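Local coordinates for N-acetylmuramoyl-L-alanine amidase domain-containing protein SAOUHSC_02979 (Staphylococcus aureus, PDB 5T1Q) that probably hydrolyses amide bonds of the bacterial cell wall as a secreted hydrolase, this chain holding its glucosaminidase-like and CHAP regions, at residues Lys69-Ile74 with Ile80-Met85; Gln62-Ile67 with Val84-Ala89; Phe109-Ala114 with Lys187-Asp192; Gln5-Asp10 with Tyr133-Gly138; Ser49-Val54 with Tyr195-Asn200. All coordinates share one frame; numbering follows the deposited sequence.

Interaction 1: residues Lys69-Ile74 with Ile80-Met85; sequences KDAHRI and IYASVM
Ile74 and Met85, a selenomethionine here, are among the residues with the most surface buried between 69-74 and 80-85, and their side chains cross at about a right angle. Met85 runs out fully extended, its CG anti to the backbone N (chi1 179°), and this carries SE and CE across to the neighbouring helix. There Ile74 receives them with both branches: CG2 lies 3.8 Å from Met85 SE, while Ile74 CD1 touches Met85 CE at 3.8 Å. Ala71 adds to this, its CA 4.3 Å from Met85 SE. The group packs between the two arms of an alpha-alpha hairpin, helix 58-78 and helix 82-93, joined by a short connection. Beside it the backbones come close. Ala71 and Ala82 bring their CA atoms to 5.2 Å, and the methyl of Ala82 comes still closer, its CB resting 3.5 Å from Ala71 O; the two CB atoms are 4.4 Å apart. No hydrogen bond joins the two segments; the contact is van der Waals packing. Within helix 58-78, Arg73 NH1 donates to Asp70 OD1 at 2.9 Å in a nearly straight salt bridge (167°), and Leu149 and Tyr152 of helix 145-158 close over Met85.

Interaction 2: residues Gln62-Ile67 with Val84-Ala89; sequences QFVKSI and VMIAQA
Ala89 is met by two side chains of the facing helix, Phe63 and Ile67, and all the contacts between 62-67 and 84-89 are apolar. The aromatic one is an edge contact: the Phe63 ring presents its rim, CE2 lying 3.9 Å from Ala89 CB with the methyl near the ring plane. With CG anti to the backbone N (chi1 175°), Phe63 points its ring at helix 82-93, and its CE2 also comes to 3.8 Å from Ala89 C.

The aliphatic contacts complete the seam. Ile67 CD1 touches Ala89 CB at 3.8 Å, so one small methyl receives both an aromatic rim and the end of an aliphatic branch. Ile86 is the large side chain of this group and buries more surface here than any other residue; its CG2 meets Val64 CG2 at 4.2 Å, between the residues whose CA atoms are closest across the contact.

No hydrogen bond crosses between the segments. Within the first, Ser66 OG gives one of 2.6 Å to Phe63 O, back along its own turn; in the second, Gln88 is bonded outward to Tyr152 and Tyr195.

The two segment axes come within 10.7 Å at an angle of 131°, an inclined antiparallel packing of helix 58-78 on helix 82-93. Phe109 from a loop lies against Ala89 as well, while Ala87 and Gln88 pack on helix 195-205, and Val84 and Gln88 on helix 178-185, leaving helix 82-93 lodged among other helices.

Interaction 3: residues Phe109-Ala114 with Lys187-Asp192; sequences FGIKGA and KTYATD
The phenol of Tyr189 donates a hydrogen bond of 2.8 Å from its OH to Phe109 O, the one hydrogen bond between 187-192 and 109-114. The donor is tilted 33° from the carbonyl plane, and the acceptor lies at the rim of the tyrosine ring, near its plane. Two aliphatic carbons close in on the hydroxyl oxygen: Phe109 CB is 3.5 Å from Tyr189 OH, and Ile111 CG1 stands 3.6 Å from it. Tyr189 is delivered to this spot with CG roughly anti to the backbone N (chi1 -156°), which sends the ring toward 109-114 while its backbone stays well back; the nearest CA atoms, those of Ile111 and Tyr189, are 8.9 Å apart. The bond ties together two irregular loops, the one that leads to strand 119-128 and the one between helices 178-185 and 195-205, both in the glucosaminidase-like region. Farther out, Gln88, Glu92 and Tyr152 pack against Tyr189. The Phe109 side chain lies on Met85 and Ala89 of helix 82-93 and on Leu149 of helix 145-158. The backbone of Ile111 is bonded to that of Arg140, which borders this loop on strand 131-140.

Interaction 4: residues Gln5-Asp10 with Tyr133-Gly138; sequences QLPTQD and YSINAG
Pro7 touches both Tyr133 and Ile135, two strand residues whose side chains project from the same side of 133-138. Starting at the base of its ring, Pro7 CB meets the end of the isoleucine, with Ile135 CD1 at 4.0 Å; that methyl lies 4.1 Å from Pro7 CA too. One atom further, Pro7 CG stands at the outer end of the tyrosine, 3.5 Å from Tyr133 OH and near the plane of the aromatic ring. It remains 4.1 Å from Ile135 CD1, so the outer corner of the proline is shared by both neighbours. Pro7 crosses Ile135 at about a right angle but meets Tyr133 obliquely, at the hydroxyl end of its ring.

This is a loop laid against a beta hairpin. Strands 119-128 and 131-140 form a two-stranded antiparallel sheet, and the N-terminal segment runs over one side of it before turning into helix 9-13, for which Thr8 is the N-cap. Both strand residues have chi1 near +60° (63° in Tyr133), which sets CG or CG1 between the backbone N and the carbonyl carbon. In that rotamer Ile135 CG2 comes to the edge of the Tyr133 ring, in its plane. Beyond the pair, Lys15 makes a cation-pi contact with Tyr133, Leu12 packs on both Pro7 and Tyr133, and Thr191 touches Pro7 from a neighbouring loop.

Interaction 5: residues Ser49-Val54 with Tyr195-Asn200; sequences SGQFNV and YAKKLN
An edge strand of the large mixed sheet meets a helix here: strand 52-54, outermost within the chain, and the loop before it lie against the first turns of helix 195-205. Lys197 carries the contact with its aliphatic chain. Bent at its third and fourth torsions (chi3 -59°), it curls so that CD rests 3.3 Å from Gly50 O and CE turns to the Phe52 ring, 3.7 Å from Phe52 CE2. The lysine passes the ring obliquely, and its CB is 4.0 Å from Phe52 CD2.

Beside this packing, one water links both backbones and the Gln51 side chain. It donates to Lys197 O at 2.7 Å and to Gln51 OE1 at 2.8 Å, and it accepts from Phe52 N at 3.0 Å. Gln51, bent at chi2, brings its amide oxygen round to this water. Ser201, one turn on from Lys197, is hydrogen-bonded through OG to Phe52 O, and Phe37 and Thr39 of the adjoining strand pack on Phe52.

With no direct hydrogen bond between the two segments, the water supplies their polar link, satisfying a strand N-H and a helix carbonyl together, while the lysine probably contributes here mainly through its methylenes.

In the fold
Interactions 1 and 2 join the same two helices, 58-78 and 82-93, at successive levels; both are buried and apolar, and they share Met85 and Val84. Interaction 3 is also buried but joins loops, and depends on one hydrogen bond; its Phe109 packs on the helix used by both of the former. Interaction 4, partly buried, presses a proline on a hairpin and adjoins interaction 3, where Lys112 N is hydrogen-bonded to Gln5 OE1 and Gly113 N to Gly138 O. Interaction 5 is the surface case, with water and a lysine chain in place of apolar packing, yet it reaches interaction 3 through the salt bridge Asp192-Lys198 and interaction 2 through Gln88 and Tyr195.

Interaction 1: residues Lys69-Ile74 with Ile80-Met85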
# COMPACT_ATOMS: atom_id res chain seq x y z
N LYS A 69 -3.96 -22.17 -5.38
CA LYS A 69 -4.15 -23.59 -5.11
C LYS A 69 -3.92 -23.91 -3.64
O LYS A 69 -4.75 -24.56 -3.01
CB LYS A 69 -3.27 -24.48 -6.00
CG LYS A 69 -3.52 -25.96 -5.76
CD LYS A 69 -2.71 -26.86 -6.66
CE LYS A 69 -2.97 -28.31 -6.29
NZ LYS A 69 -2.08 -29.24 -7.03
N ASP A 70 -2.79 -23.47 -3.10
CA ASP A 70 -2.47 -23.73 -1.69
C ASP A 70 -3.48 -23.04 -0.76
O ASP A 70 -3.88 -23.62 0.25
CB ASP A 70 -1.02 -23.34 -1.36
CG ASP A 70 0.02 -24.28 -2.00
OD1 ASP A 70 -0.31 -25.44 -2.30
OD2 ASP A 70 1.19 -23.86 -2.17
N ALA A 71 -3.91 -21.83 -1.11
CA ALA A 71 -4.91 -21.09 -0.32
C ALA A 71 -6.26 -21.80 -0.34
O ALA A 71 -6.95 -21.86 0.69
CB ALA A 71 -5.06 -19.67 -0.81
N HIS A 72 -6.63 -22.35 -1.50
CA HIS A 72 -7.89 -23.10 -1.62
C HIS A 72 -7.93 -24.34 -0.72
O HIS A 72 -8.91 -24.55 -0.00
CB HIS A 72 -8.13 -23.53 -3.07
CG HIS A 72 -9.31 -24.43 -3.22
ND1 HIS A 72 -9.20 -25.81 -3.23
CD2 HIS A 72 -10.64 -24.16 -3.31
CE1 HIS A 72 -10.41 -26.34 -3.34
NE2 HIS A 72 -11.29 -25.37 -3.39
N ARG A 73 -6.88 -25.17 -0.78
CA ARG A 73 -6.79 -26.40 0.02
C ARG A 73 -6.73 -26.06 1.52
O ARG A 73 -7.44 -26.67 2.33
CB ARG A 73 -5.54 -27.20 -0.38
CG ARG A 73 -5.43 -28.60 0.24
CD ARG A 73 -4.03 -29.20 0.07
NE ARG A 73 -2.99 -28.33 0.66
CZ ARG A 73 -2.21 -27.46 0.00
NH1 ARG A 73 -2.27 -27.33 -1.33
NH2 ARG A 73 -1.34 -26.72 0.68
N ILE A 74 -5.88 -25.09 1.87
CA ILE A 74 -5.77 -24.62 3.26
C ILE A 74 -7.12 -24.11 3.78
O ILE A 74 -7.50 -24.40 4.91
CB ILE A 74 -4.66 -23.56 3.42
CG1 ILE A 74 -3.29 -24.24 3.34
CG2 ILE A 74 -4.78 -22.84 4.77
CD1 ILE A 74 -2.11 -23.29 3.33
N ILE A 80 -11.13 -21.77 6.83
CA ILE A 80 -10.71 -20.38 6.55
C ILE A 80 -11.17 -19.94 5.15
O ILE A 80 -11.20 -20.74 4.21
CB ILE A 80 -9.16 -20.25 6.64
CG1 ILE A 80 -8.70 -20.50 8.08
CG2 ILE A 80 -8.68 -18.88 6.16
CD1 ILE A 80 -7.19 -20.56 8.25
N TYR A 81 -11.58 -18.67 5.04
CA TYR A 81 -11.92 -18.10 3.73
C TYR A 81 -10.62 -17.90 2.95
O TYR A 81 -9.78 -17.10 3.35
CB TYR A 81 -12.60 -16.73 3.84
CG TYR A 81 -14.06 -16.77 4.18
CD1 TYR A 81 -15.03 -16.93 3.18
CD2 TYR A 81 -14.50 -16.58 5.48
CE1 TYR A 81 -16.39 -16.94 3.48
CE2 TYR A 81 -15.85 -16.60 5.80
CZ TYR A 81 -16.79 -16.78 4.80
OH TYR A 81 -18.12 -16.80 5.13
N ALA A 82 -10.46 -18.65 1.87
CA ALA A 82 -9.29 -18.52 1.01
C ALA A 82 -9.21 -17.09 0.45
O ALA A 82 -8.12 -16.54 0.25
CB ALA A 82 -9.37 -19.53 -0.13
N SER A 83 -10.37 -16.50 0.21
CA SER A 83 -10.46 -15.13 -0.30
C SER A 83 -9.84 -14.13 0.66
O SER A 83 -9.12 -13.22 0.23
CB SER A 83 -11.93 -14.78 -0.56
OG SER A 83 -12.70 -15.12 0.57
N VAL A 84 -10.13 -14.27 1.95
CA VAL A 84 -9.57 -13.39 2.95
C VAL A 84 -8.06 -13.62 3.00
O VAL A 84 -7.28 -12.67 3.00
CB VAL A 84 -10.24 -13.58 4.34
CG1 VAL A 84 -9.54 -12.75 5.42
CG2 VAL A 84 -11.71 -13.21 4.27
N MSE A 85 -7.65 -14.88 2.98
CA MSE A 85 -6.23 -15.24 3.04
C MSE A 85 -5.45 -14.70 1.85
O MSE A 85 -4.35 -14.17 2.01
CB MSE A 85 -6.14 -16.76 3.14
CG MSE A 85 -4.71 -17.29 3.18
SE MSE A 85 -4.78 -19.24 3.52
CE MSE A 85 -2.85 -19.59 3.64

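Interaction 2: residues Gln62-Ile67 with Val84-Ala89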
# COMPACT_ATOMS: atom_id res chain seq x y z
N GLN A 62 -0.65 -12.68 -11.45
CA GLN A 62 0.30 -13.79 -11.39
C GLN A 62 0.57 -14.23 -9.93
O GLN A 62 0.75 -15.41 -9.66
CB GLN A 62 1.60 -13.43 -12.11
CG GLN A 62 1.43 -13.17 -13.60
CD GLN A 62 0.91 -14.38 -14.37
OE1 GLN A 62 1.36 -15.52 -14.15
NE2 GLN A 62 -0.03 -14.14 -15.27
N PHE A 63 0.58 -13.28 -9.00
CA PHE A 63 0.78 -13.62 -7.58
C PHE A 63 -0.40 -14.45 -7.07
O PHE A 63 -0.21 -15.40 -6.31
CB PHE A 63 0.96 -12.34 -6.76
CG PHE A 63 1.04 -12.58 -5.28
CD1 PHE A 63 2.22 -13.03 -4.71
CD2 PHE A 63 -0.06 -12.34 -4.46
CE1 PHE A 63 2.31 -13.25 -3.33
CE2 PHE A 63 0.02 -12.55 -3.09
CZ PHE A 63 1.20 -13.00 -2.53
N VAL A 64 -1.61 -14.11 -7.49
CA VAL A 64 -2.79 -14.87 -7.12
C VAL A 64 -2.65 -16.31 -7.61
O VAL A 64 -2.94 -17.25 -6.87
CB VAL A 64 -4.09 -14.23 -7.67
CG1 VAL A 64 -5.27 -15.17 -7.55
CG2 VAL A 64 -4.39 -12.92 -6.95
N LYS A 65 -2.18 -16.50 -8.85
CA LYS A 65 -2.01 -17.85 -9.41
C LYS A 65 -0.92 -18.64 -8.70
O LYS A 65 -1.00 -19.86 -8.62
CB LYS A 65 -1.69 -17.80 -10.90
CG LYS A 65 -2.80 -17.28 -11.79
CD LYS A 65 -2.33 -17.28 -13.24
CE LYS A 65 -3.34 -16.69 -14.20
NZ LYS A 65 -2.83 -16.73 -15.60
N SER A 66 0.10 -17.95 -8.19
CA SER A 66 1.20 -18.62 -7.49
C SER A 66 0.77 -19.23 -6.15
O SER A 66 1.47 -20.11 -5.64
CB SER A 66 2.36 -17.66 -7.22
OG SER A 66 2.03 -16.73 -6.19
N ILE A 67 -0.35 -18.77 -5.58
CA ILE A 67 -0.82 -19.28 -4.28
C ILE A 67 -2.30 -19.66 -4.18
O ILE A 67 -2.74 -20.12 -3.12
CB ILE A 67 -0.52 -18.27 -3.14
CG1 ILE A 67 -1.33 -16.98 -3.31
CG2 ILE A 67 0.97 -17.99 -3.06
CD1 ILE A 67 -1.18 -16.01 -2.17
N VAL A 84 -10.13 -14.27 1.95
CA VAL A 84 -9.57 -13.39 2.95
C VAL A 84 -8.06 -13.62 3.00
O VAL A 84 -7.28 -12.67 3.00
CB VAL A 84 -10.24 -13.58 4.34
CG1 VAL A 84 -9.54 -12.75 5.42
CG2 VAL A 84 -11.71 -13.21 4.27
N MSE A 85 -7.65 -14.88 2.98
CA MSE A 85 -6.23 -15.24 3.04
C MSE A 85 -5.45 -14.70 1.85
O MSE A 85 -4.35 -14.17 2.01
CB MSE A 85 -6.14 -16.76 3.14
CG MSE A 85 -4.71 -17.29 3.18
SE MSE A 85 -4.78 -19.24 3.52
CE MSE A 85 -2.85 -19.59 3.64
N ILE A 86 -6.01 -14.84 0.65
CA ILE A 86 -5.33 -14.38 -0.56
C ILE A 86 -5.27 -12.84 -0.57
O ILE A 86 -4.26 -12.26 -0.98
CB ILE A 86 -6.02 -14.90 -1.84
CG1 ILE A 86 -5.89 -16.42 -1.91
CG2 ILE A 86 -5.37 -14.28 -3.07
CD1 ILE A 86 -6.73 -17.06 -2.99
N ALA A 87 -6.35 -12.20 -0.12
CA ALA A 87 -6.41 -10.76 -0.07
C ALA A 87 -5.39 -10.20 0.91
O ALA A 87 -4.74 -9.20 0.61
CB ALA A 87 -7.81 -10.31 0.31
N GLN A 88 -5.27 -10.85 2.08
CA GLN A 88 -4.28 -10.42 3.06
C GLN A 88 -2.87 -10.60 2.51
O GLN A 88 -2.02 -9.74 2.73
CB GLN A 88 -4.45 -11.15 4.41
CG GLN A 88 -5.59 -10.60 5.25
CD GLN A 88 -5.55 -11.09 6.69
OE1 GLN A 88 -6.10 -12.14 7.03
NE2 GLN A 88 -4.98 -10.28 7.57
N ALA A 89 -2.63 -11.70 1.79
CA ALA A 89 -1.33 -11.93 1.16
C ALA A 89 -1.04 -10.80 0.17
O ALA A 89 0.05 -10.22 0.20
CB ALA A 89 -1.28 -13.28 0.46

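Interaction 3: residues Phe109-Ala114 with Lys187-Asp192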
# COMPACT_ATOMS: atom_id res chain seq x y z
N PHE A 109 2.37 -12.55 4.72
CA PHE A 109 1.26 -11.96 5.48
C PHE A 109 1.65 -10.89 6.49
O PHE A 109 0.81 -10.44 7.26
CB PHE A 109 0.51 -13.10 6.18
CG PHE A 109 -0.05 -14.09 5.24
CD1 PHE A 109 0.73 -15.14 4.78
CD2 PHE A 109 -1.34 -13.97 4.77
CE1 PHE A 109 0.23 -16.04 3.87
CE2 PHE A 109 -1.84 -14.88 3.86
CZ PHE A 109 -1.06 -15.91 3.40
N GLY A 110 2.91 -10.48 6.47
CA GLY A 110 3.38 -9.47 7.42
C GLY A 110 3.20 -9.87 8.87
O GLY A 110 2.83 -9.05 9.71
N ILE A 111 3.48 -11.13 9.17
CA ILE A 111 3.34 -11.65 10.53
C ILE A 111 4.62 -11.33 11.30
O ILE A 111 5.71 -11.70 10.87
CB ILE A 111 3.07 -13.16 10.55
CG1 ILE A 111 1.87 -13.50 9.67
CG2 ILE A 111 2.82 -13.64 11.99
CD1 ILE A 111 1.56 -14.98 9.59
N LYS A 112 4.46 -10.64 12.43
CA LYS A 112 5.58 -10.26 13.30
C LYS A 112 6.06 -11.42 14.18
O LYS A 112 5.34 -12.40 14.35
CB LYS A 112 5.18 -9.07 14.18
CG LYS A 112 5.02 -7.75 13.41
CD LYS A 112 4.38 -6.65 14.25
CE LYS A 112 5.20 -6.27 15.46
NZ LYS A 112 4.58 -5.16 16.25
N GLY A 113 7.28 -11.29 14.70
CA GLY A 113 7.89 -12.29 15.58
C GLY A 113 9.01 -13.06 14.90
O GLY A 113 9.78 -12.50 14.11
N ALA A 114 9.11 -14.35 15.23
CA ALA A 114 10.12 -15.24 14.66
C ALA A 114 9.49 -16.60 14.36
O ALA A 114 8.49 -16.97 14.97
CB ALA A 114 11.28 -15.40 15.62
N LYS A 187 -9.24 -4.53 13.72
CA LYS A 187 -8.52 -4.08 14.93
C LYS A 187 -7.67 -5.14 15.61
O LYS A 187 -7.03 -4.86 16.61
CB LYS A 187 -9.53 -3.44 15.90
CG LYS A 187 -9.99 -2.07 15.40
CD LYS A 187 -11.35 -1.61 15.91
CE LYS A 187 -11.80 -0.39 15.11
NZ LYS A 187 -13.18 0.06 15.41
N THR A 188 -7.61 -6.32 15.02
CA THR A 188 -6.85 -7.43 15.60
C THR A 188 -5.59 -7.79 14.81
O THR A 188 -4.74 -8.52 15.32
CB THR A 188 -7.75 -8.67 15.68
OG1 THR A 188 -8.24 -8.98 14.37
CG2 THR A 188 -8.93 -8.42 16.60
N TYR A 189 -5.47 -7.28 13.58
CA TYR A 189 -4.35 -7.63 12.72
C TYR A 189 -3.48 -6.44 12.32
O TYR A 189 -2.27 -6.60 12.18
CB TYR A 189 -4.89 -8.29 11.45
CG TYR A 189 -3.88 -9.18 10.77
CD1 TYR A 189 -3.76 -10.52 11.13
CD2 TYR A 189 -3.04 -8.69 9.76
CE1 TYR A 189 -2.85 -11.34 10.50
CE2 TYR A 189 -2.12 -9.51 9.14
CZ TYR A 189 -2.03 -10.84 9.51
OH TYR A 189 -1.13 -11.67 8.90
N ALA A 190 -4.10 -5.28 12.13
CA ALA A 190 -3.40 -4.06 11.71
C ALA A 190 -3.97 -2.81 12.35
O ALA A 190 -5.09 -2.81 12.87
CB ALA A 190 -3.45 -3.93 10.20
N THR A 191 -3.18 -1.74 12.31
CA THR A 191 -3.60 -0.45 12.86
C THR A 191 -4.31 0.40 11.79
O THR A 191 -5.06 1.32 12.11
CB THR A 191 -2.38 0.32 13.38
OG1 THR A 191 -1.44 0.47 12.32
CG2 THR A 191 -1.72 -0.43 14.51
N ASP A 192 -4.07 0.06 10.53
CA ASP A 192 -4.67 0.76 9.39
C ASP A 192 -6.19 0.78 9.56
O ASP A 192 -6.82 -0.27 9.51
CB ASP A 192 -4.25 0.02 8.09
CG ASP A 192 -4.72 0.72 6.82
OD1 ASP A 192 -5.56 1.64 6.87
OD2 ASP A 192 -4.22 0.32 5.74

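Interaction 4: residues Gln5-Asp10 with Tyr133-Gly138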
# COMPACT_ATOMS: atom_id res chain seq x y z
N GLN A 5 0.81 -8.65 16.82
CA GLN A 5 0.64 -8.02 15.50
C GLN A 5 0.52 -6.50 15.54
O GLN A 5 0.60 -5.84 14.50
CB GLN A 5 -0.56 -8.60 14.74
CG GLN A 5 -0.27 -9.87 13.98
CD GLN A 5 0.80 -9.67 12.92
OE1 GLN A 5 1.87 -10.25 13.01
NE2 GLN A 5 0.54 -8.80 11.95
N LEU A 6 0.31 -5.93 16.73
CA LEU A 6 0.16 -4.48 16.85
C LEU A 6 1.43 -3.92 17.48
O LEU A 6 2.27 -4.68 17.94
CB LEU A 6 -1.09 -4.15 17.67
CG LEU A 6 -2.40 -4.72 17.11
CD1 LEU A 6 -3.54 -4.42 18.07
CD2 LEU A 6 -2.72 -4.18 15.72
N PRO A 7 1.59 -2.58 17.44
CA PRO A 7 2.79 -1.99 18.05
C PRO A 7 2.87 -2.22 19.56
O PRO A 7 1.88 -2.04 20.27
CB PRO A 7 2.64 -0.49 17.77
CG PRO A 7 1.75 -0.41 16.58
CD PRO A 7 0.82 -1.58 16.68
N THR A 8 4.04 -2.63 20.03
CA THR A 8 4.28 -2.83 21.45
C THR A 8 4.69 -1.50 22.07
O THR A 8 4.95 -0.53 21.35
CB THR A 8 5.41 -3.84 21.69
OG1 THR A 8 6.62 -3.34 21.11
CG2 THR A 8 5.06 -5.19 21.09
N GLN A 9 4.76 -1.48 23.39
CA GLN A 9 5.15 -0.28 24.12
C GLN A 9 6.58 0.16 23.75
O GLN A 9 6.83 1.35 23.56
CB GLN A 9 5.02 -0.52 25.64
CG GLN A 9 5.47 0.62 26.56
CD GLN A 9 4.71 1.93 26.35
OE1 GLN A 9 3.75 2.01 25.57
NE2 GLN A 9 5.15 2.97 27.06
N ASP A 10 7.48 -0.82 23.63
CA ASP A 10 8.89 -0.55 23.29
C ASP A 10 9.03 -0.05 21.84
O ASP A 10 9.87 0.81 21.56
CB ASP A 10 9.73 -1.82 23.52
CG ASP A 10 11.22 -1.52 23.70
OD1 ASP A 10 11.78 -0.70 22.94
OD2 ASP A 10 11.84 -2.13 24.60
N TYR A 133 2.86 6.82 11.15
CA TYR A 133 4.16 6.65 11.78
C TYR A 133 4.76 5.33 11.36
O TYR A 133 4.13 4.55 10.66
CB TYR A 133 4.07 6.78 13.30
CG TYR A 133 3.22 5.74 13.99
CD1 TYR A 133 1.84 5.87 14.05
CD2 TYR A 133 3.81 4.64 14.62
CE1 TYR A 133 1.06 4.94 14.70
CE2 TYR A 133 3.03 3.69 15.29
CZ TYR A 133 1.65 3.85 15.33
OH TYR A 133 0.85 2.92 15.96
N SER A 134 5.98 5.10 11.80
CA SER A 134 6.72 3.92 11.45
C SER A 134 7.33 3.34 12.70
O SER A 134 7.65 4.07 13.64
CB SER A 134 7.84 4.30 10.48
OG SER A 134 8.57 3.17 10.04
N ILE A 135 7.45 2.02 12.73
CA ILE A 135 8.14 1.31 13.82
C ILE A 135 9.03 0.26 13.20
O ILE A 135 8.75 -0.24 12.11
CB ILE A 135 7.18 0.64 14.84
CG1 ILE A 135 6.31 -0.44 14.17
CG2 ILE A 135 6.33 1.67 15.55
CD1 ILE A 135 5.53 -1.28 15.15
N ASN A 136 10.13 -0.04 13.88
CA ASN A 136 11.07 -1.04 13.46
C ASN A 136 10.76 -2.30 14.29
O ASN A 136 10.87 -2.27 15.51
CB ASN A 136 12.49 -0.55 13.72
CG ASN A 136 13.54 -1.48 13.16
OD1 ASN A 136 14.36 -2.01 13.89
ND2 ASN A 136 13.52 -1.69 11.85
N ALA A 137 10.35 -3.38 13.62
CA ALA A 137 10.00 -4.61 14.32
C ALA A 137 10.50 -5.87 13.63
O ALA A 137 10.77 -5.87 12.42
CB ALA A 137 8.49 -4.68 14.50
N GLY A 138 10.60 -6.95 14.41
CA GLY A 138 11.04 -8.24 13.91
C GLY A 138 9.90 -8.99 13.25
O GLY A 138 8.82 -9.09 13.80

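Interaction 5: residues Ser49-Val54 with Tyr195-Asn200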
# COMPACT_ATOMS: atom_id res chain seq x y z
N SER A 49 -20.48 5.02 3.12
CA SER A 49 -20.48 3.83 2.24
C SER A 49 -19.44 3.83 1.11
O SER A 49 -19.52 2.99 0.21
CB SER A 49 -21.88 3.62 1.65
OG SER A 49 -22.26 4.69 0.79
N GLY A 50 -18.47 4.74 1.15
CA GLY A 50 -17.44 4.81 0.11
C GLY A 50 -16.49 3.62 0.10
O GLY A 50 -16.21 3.02 1.14
N GLN A 51 -15.99 3.28 -1.09
CA GLN A 51 -15.08 2.15 -1.28
C GLN A 51 -13.72 2.62 -1.79
O GLN A 51 -13.53 3.79 -2.15
CB GLN A 51 -15.67 1.16 -2.29
CG GLN A 51 -17.10 0.69 -2.03
CD GLN A 51 -17.23 -0.29 -0.87
OE1 GLN A 51 -16.34 -0.41 -0.02
NE2 GLN A 51 -18.36 -1.00 -0.84
N PHE A 52 -12.77 1.68 -1.82
CA PHE A 52 -11.45 1.92 -2.38
C PHE A 52 -11.26 1.05 -3.59
O PHE A 52 -11.80 -0.05 -3.67
CB PHE A 52 -10.35 1.65 -1.35
CG PHE A 52 -10.30 2.65 -0.24
CD1 PHE A 52 -9.90 3.95 -0.49
CD2 PHE A 52 -10.67 2.30 1.05
CE1 PHE A 52 -9.87 4.90 0.52
CE2 PHE A 52 -10.64 3.24 2.06
CZ PHE A 52 -10.24 4.54 1.80
N ASN A 53 -10.51 1.55 -4.56
CA ASN A 53 -10.17 0.79 -5.73
C ASN A 53 -8.73 0.40 -5.61
O ASN A 53 -7.89 1.21 -5.21
CB ASN A 53 -10.35 1.59 -7.01
CG ASN A 53 -11.80 1.73 -7.41
OD1 ASN A 53 -12.69 1.24 -6.72
ND2 ASN A 53 -12.03 2.37 -8.54
N VAL A 54 -8.45 -0.85 -5.96
CA VAL A 54 -7.10 -1.36 -5.98
C VAL A 54 -6.42 -0.79 -7.22
O VAL A 54 -7.08 -0.35 -8.18
CB VAL A 54 -7.08 -2.92 -6.10
CG1 VAL A 54 -7.97 -3.56 -5.05
CG2 VAL A 54 -7.50 -3.39 -7.50
N TYR A 195 -8.39 -1.02 6.92
CA TYR A 195 -7.99 -2.39 6.61
C TYR A 195 -9.12 -3.23 5.97
O TYR A 195 -8.92 -3.82 4.89
CB TYR A 195 -7.43 -3.08 7.86
CG TYR A 195 -6.52 -4.26 7.55
CD1 TYR A 195 -5.25 -4.05 7.02
CD2 TYR A 195 -6.91 -5.56 7.84
CE1 TYR A 195 -4.40 -5.11 6.75
CE2 TYR A 195 -6.06 -6.63 7.56
CZ TYR A 195 -4.81 -6.41 7.02
OH TYR A 195 -3.97 -7.48 6.76
N ALA A 196 -10.30 -3.23 6.59
CA ALA A 196 -11.43 -4.02 6.08
C ALA A 196 -11.86 -3.59 4.69
O ALA A 196 -12.03 -4.43 3.80
CB ALA A 196 -12.62 -3.95 7.03
N LYS A 197 -12.03 -2.29 4.48
CA LYS A 197 -12.43 -1.79 3.17
C LYS A 197 -11.39 -2.11 2.09
O LYS A 197 -11.74 -2.34 0.93
CB LYS A 197 -12.79 -0.30 3.19
CG LYS A 197 -14.07 -0.01 3.98
CD LYS A 197 -14.80 1.23 3.50
CE LYS A 197 -13.96 2.51 3.57
NZ LYS A 197 -13.66 2.94 4.96
N LYS A 198 -10.12 -2.13 2.47
CA LYS A 198 -9.06 -2.50 1.54
C LYS A 198 -9.16 -3.98 1.16
O LYS A 198 -9.09 -4.31 -0.02
CB LYS A 198 -7.68 -2.19 2.13
CG LYS A 198 -7.35 -0.70 2.15
CD LYS A 198 -6.00 -0.46 2.80
CE LYS A 198 -5.59 1.00 2.73
NZ LYS A 198 -4.21 1.17 3.24
N LEU A 199 -9.33 -4.86 2.15
CA LEU A 199 -9.46 -6.29 1.85
C LEU A 199 -10.68 -6.55 0.97
O LEU A 199 -10.59 -7.30 -0.00
CB LEU A 199 -9.54 -7.13 3.13
CG LEU A 199 -8.29 -7.21 4.02
CD1 LEU A 199 -8.57 -8.11 5.21
CD2 LEU A 199 -7.08 -7.72 3.25
N ASN A 200 -11.81 -5.93 1.30
CA ASN A 200 -13.03 -6.08 0.53
C ASN A 200 -12.80 -5.67 -0.92
O ASN A 200 -13.22 -6.37 -1.83
CB ASN A 200 -14.19 -5.29 1.17
CG ASN A 200 -14.57 -5.82 2.55
OD1 ASN A 200 -14.25 -6.96 2.90
ND2 ASN A 200 -15.24 -5.00 3.34
O HOH W 1 -13.56 -0.83 -0.39